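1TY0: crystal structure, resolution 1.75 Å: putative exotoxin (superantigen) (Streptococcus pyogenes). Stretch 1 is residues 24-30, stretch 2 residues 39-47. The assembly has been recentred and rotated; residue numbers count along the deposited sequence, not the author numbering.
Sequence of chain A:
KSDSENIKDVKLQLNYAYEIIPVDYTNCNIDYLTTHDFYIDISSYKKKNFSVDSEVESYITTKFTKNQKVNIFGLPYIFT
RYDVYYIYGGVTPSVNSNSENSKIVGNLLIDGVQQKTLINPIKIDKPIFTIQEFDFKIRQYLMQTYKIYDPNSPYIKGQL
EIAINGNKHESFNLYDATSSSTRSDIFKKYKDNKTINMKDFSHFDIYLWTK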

# COMPACT_ATOMS: atom_id res chain seq x y z
N ASP A 24 -4.78 1.48 8.30
CA ASP A 24 -4.50 1.75 9.71
C ASP A 24 -5.35 2.90 10.22
O ASP A 24 -5.08 4.07 9.91
CB ASP A 24 -3.01 2.09 9.82
CG ASP A 24 -2.54 2.32 11.24
OD1 ASP A 24 -3.37 2.48 12.16
OD2 ASP A 24 -1.30 2.35 11.44
N TYR A 25 -6.37 2.58 11.01
CA TYR A 25 -7.25 3.61 11.57
C TYR A 25 -7.63 3.26 13.00
O TYR A 25 -7.85 2.09 13.31
CB TYR A 25 -8.52 3.73 10.72
CG TYR A 25 -8.25 4.31 9.35
CD1 TYR A 25 -8.09 5.68 9.18
CD2 TYR A 25 -8.09 3.48 8.24
CE1 TYR A 25 -7.77 6.21 7.94
CE2 TYR A 25 -7.77 4.00 7.00
CZ TYR A 25 -7.61 5.37 6.85
OH TYR A 25 -7.26 5.91 5.64
N THR A 26 -7.71 4.26 13.86
CA THR A 26 -8.05 4.00 15.25
C THR A 26 -9.35 4.65 15.71
O THR A 26 -9.78 5.68 15.17
CB THR A 26 -6.91 4.45 16.19
OG1 THR A 26 -6.62 5.83 15.95
CG2 THR A 26 -5.65 3.62 15.93
N ASN A 27 -9.98 4.03 16.70
CA ASN A 27 -11.22 4.52 17.30
C ASN A 27 -12.33 4.73 16.27
O ASN A 27 -12.91 5.81 16.16
CB ASN A 27 -10.93 5.83 18.05
CG ASN A 27 -12.10 6.30 18.89
OD1 ASN A 27 -12.74 5.50 19.58
ND2 ASN A 27 -12.38 7.59 18.85
N CYS A 28 -12.64 3.66 15.53
CA CYS A 28 -13.67 3.69 14.50
C CYS A 28 -14.93 2.96 14.95
O CYS A 28 -14.85 1.97 15.67
CB CYS A 28 -13.14 3.01 13.23
SG CYS A 28 -11.62 3.76 12.64
N ASN A 29 -16.08 3.44 14.51
CA ASN A 29 -17.34 2.84 14.91
C ASN A 29 -17.79 1.65 14.06
O ASN A 29 -17.73 1.70 12.83
CB ASN A 29 -18.45 3.89 14.88
CG ASN A 29 -19.75 3.37 15.45
OD1 ASN A 29 -20.68 3.02 14.71
ND2 ASN A 29 -19.83 3.29 16.77
N ILE A 30 -18.22 0.59 14.74
CA ILE A 30 -18.74 -0.58 14.04
C ILE A 30 -20.17 -0.22 13.66
O ILE A 30 -21.05 -0.17 14.52
CB ILE A 30 -18.80 -1.83 14.95
CG1 ILE A 30 -17.38 -2.26 15.34
CG2 ILE A 30 -19.52 -2.98 14.23
CD1 ILE A 30 -17.32 -3.50 16.21
N TYR A 39 -18.51 -4.05 9.36
CA TYR A 39 -18.64 -2.90 8.47
C TYR A 39 -18.35 -1.72 9.37
O TYR A 39 -19.17 -1.33 10.19
CB TYR A 39 -20.03 -2.82 7.85
CG TYR A 39 -20.20 -3.86 6.77
CD1 TYR A 39 -19.51 -3.75 5.56
CD2 TYR A 39 -20.98 -4.99 6.99
CE1 TYR A 39 -19.57 -4.76 4.61
CE2 TYR A 39 -21.05 -6.01 6.03
CZ TYR A 39 -20.34 -5.88 4.85
OH TYR A 39 -20.38 -6.90 3.91
N ILE A 40 -17.15 -1.17 9.21
CA ILE A 40 -16.65 -0.08 10.05
C ILE A 40 -16.55 1.25 9.32
O ILE A 40 -16.06 1.33 8.19
CB ILE A 40 -15.24 -0.43 10.60
CG1 ILE A 40 -15.24 -1.85 11.18
CG2 ILE A 40 -14.82 0.59 11.64
CD1 ILE A 40 -16.28 -2.13 12.23
N ASP A 41 -17.00 2.31 9.99
CA ASP A 41 -16.97 3.63 9.42
C ASP A 41 -15.65 4.39 9.64
O ASP A 41 -15.17 4.48 10.76
CB ASP A 41 -18.11 4.46 10.00
CG ASP A 41 -18.24 5.82 9.35
OD1 ASP A 41 -17.96 5.92 8.14
OD2 ASP A 41 -18.63 6.78 10.05
N ILE A 42 -15.07 4.90 8.56
CA ILE A 42 -13.85 5.70 8.68
C ILE A 42 -14.06 7.03 7.95
O ILE A 42 -13.11 7.73 7.61
CB ILE A 42 -12.59 4.97 8.12
CG1 ILE A 42 -12.74 4.71 6.62
CG2 ILE A 42 -12.38 3.67 8.87
CD1 ILE A 42 -11.45 4.22 5.98
N SER A 43 -15.33 7.38 7.74
CA SER A 43 -15.69 8.61 7.02
C SER A 43 -15.05 9.87 7.59
O SER A 43 -14.65 10.76 6.84
CB SER A 43 -17.21 8.79 7.00
OG SER A 43 -17.85 7.72 6.33
N SER A 44 -14.96 9.95 8.92
CA SER A 44 -14.38 11.12 9.58
C SER A 44 -12.94 11.37 9.15
O SER A 44 -12.50 12.52 9.06
CB SER A 44 -14.45 10.96 11.10
OG SER A 44 -13.74 9.81 11.53
N TYR A 45 -12.20 10.30 8.90
CA TYR A 45 -10.81 10.38 8.47
C TYR A 45 -10.69 10.79 7.01
O TYR A 45 -9.79 11.54 6.63
CB TYR A 45 -10.14 9.02 8.63
CG TYR A 45 -9.75 8.65 10.04
CD1 TYR A 45 -8.55 9.10 10.59
CD2 TYR A 45 -10.56 7.81 10.80
CE1 TYR A 45 -8.16 8.71 11.86
CE2 TYR A 45 -10.18 7.42 12.08
CZ TYR A 45 -8.97 7.87 12.60
OH TYR A 45 -8.57 7.47 13.85
N LYS A 46 -11.61 10.30 6.20
CA LYS A 46 -11.62 10.55 4.76
C LYS A 46 -12.35 11.82 4.33
O LYS A 46 -12.12 12.32 3.23
CB LYS A 46 -12.26 9.36 4.04
CG LYS A 46 -11.47 8.06 4.18
CD LYS A 46 -10.22 8.12 3.32
CE LYS A 46 -9.47 6.81 3.34
NZ LYS A 46 -8.31 6.89 2.41
N LYS A 47 -13.23 12.33 5.19
CA LYS A 47 -14.02 13.52 4.88
C LYS A 47 -14.98 13.26 3.73
O LYS A 47 -15.24 14.14 2.90
CB LYS A 47 -13.11 14.71 4.56
CG LYS A 47 -12.17 15.07 5.70
CD LYS A 47 -12.92 15.23 7.00
CE LYS A 47 -11.97 15.40 8.18
NZ LYS A 47 -12.71 15.44 9.47
O HOH W 1 -15.97 6.01 12.96

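Strand segments around residues 28-30 and 39-41 run antiparallel here, with an angle of 144° between their directions. One direct backbone hydrogen bond links them. Asp41 N donates to Asn29 O at 3.0 Å, and the N-H...O angle of 168° is close to straight. The same carbonyl receives a second, softer approach: Ile40 CA lies 3.5 Å from Asn29 O, with an angle of 137° at the hydrogen.

The reciprocal pair, Asn29 N and Asp41 O, does not meet directly. A water fills the gap. It accepts from Asn29 N at 3.0 Å and donates to Asp41 O at 2.8 Å, so both backbone groups are satisfied although the strands have separated there.

Before the corner at Asn27, Tyr25 and Thr26 meet the helix 43-46, and Tyr25 also meets Ile42 just ahead of it. Tyr45 OH donates to Thr26 O at 2.5 Å, a short bond. Thr26 O lies at the edge of the Tyr45 ring, near its plane, as expected for a partner of the phenol oxygen. The backbone carbonyl of Thr26 is thus satisfied by a side chain. Thr26 OG1 and Thr26 N each also lie 3.3 Å from Tyr45 OH.

One carboxylate oxygen of Asp41, OD1, is satisfied within its own stretch. Asp41 OD1 accepts from Ser43 N at 3.0 Å and from Ser43 OG at 2.6 Å. This ties the end of the strand to the first turn of the helix. Ile42, at the N-cap position, has a hydrophobic side chain, but its carbonyl serves the helix: Lys46 N donates to Ile42 O at 3.3 Å, and Tyr45 N makes a weak bond to Ile42 O at 3.0 Å. Lys46 NZ is bonded elsewhere in the structure. Its chain passes the Tyr25 phenol, with Lys46 CE 3.3 Å from Tyr25 OH.

Apolar contacts fill the space between these polar links. The edge of Tyr25 points toward the face of Tyr45, with centroids 4.9 Å apart and planes at 64°. Ile42 CD1 sits over one face of Tyr25, 4.2 Å from the ring centroid. Cys28 SG reaches Ile42 CG2 at 3.8 Å and approaches the Tyr45 ring obliquely, with Tyr45 CE2 at 4.0 Å. Cys28 CB packs on Ile40 CG2 at 3.3 Å. Ile30 and Ile40 form a non-hydrogen-bonded pair with side chains on the same face of the sheet. The tip of Ile40 meets the middle of the Ile30 side chain, with Ile40 CD1 3.3 Å from Ile30 CG1. Altogether the contact buries 521 Å², both sides summed.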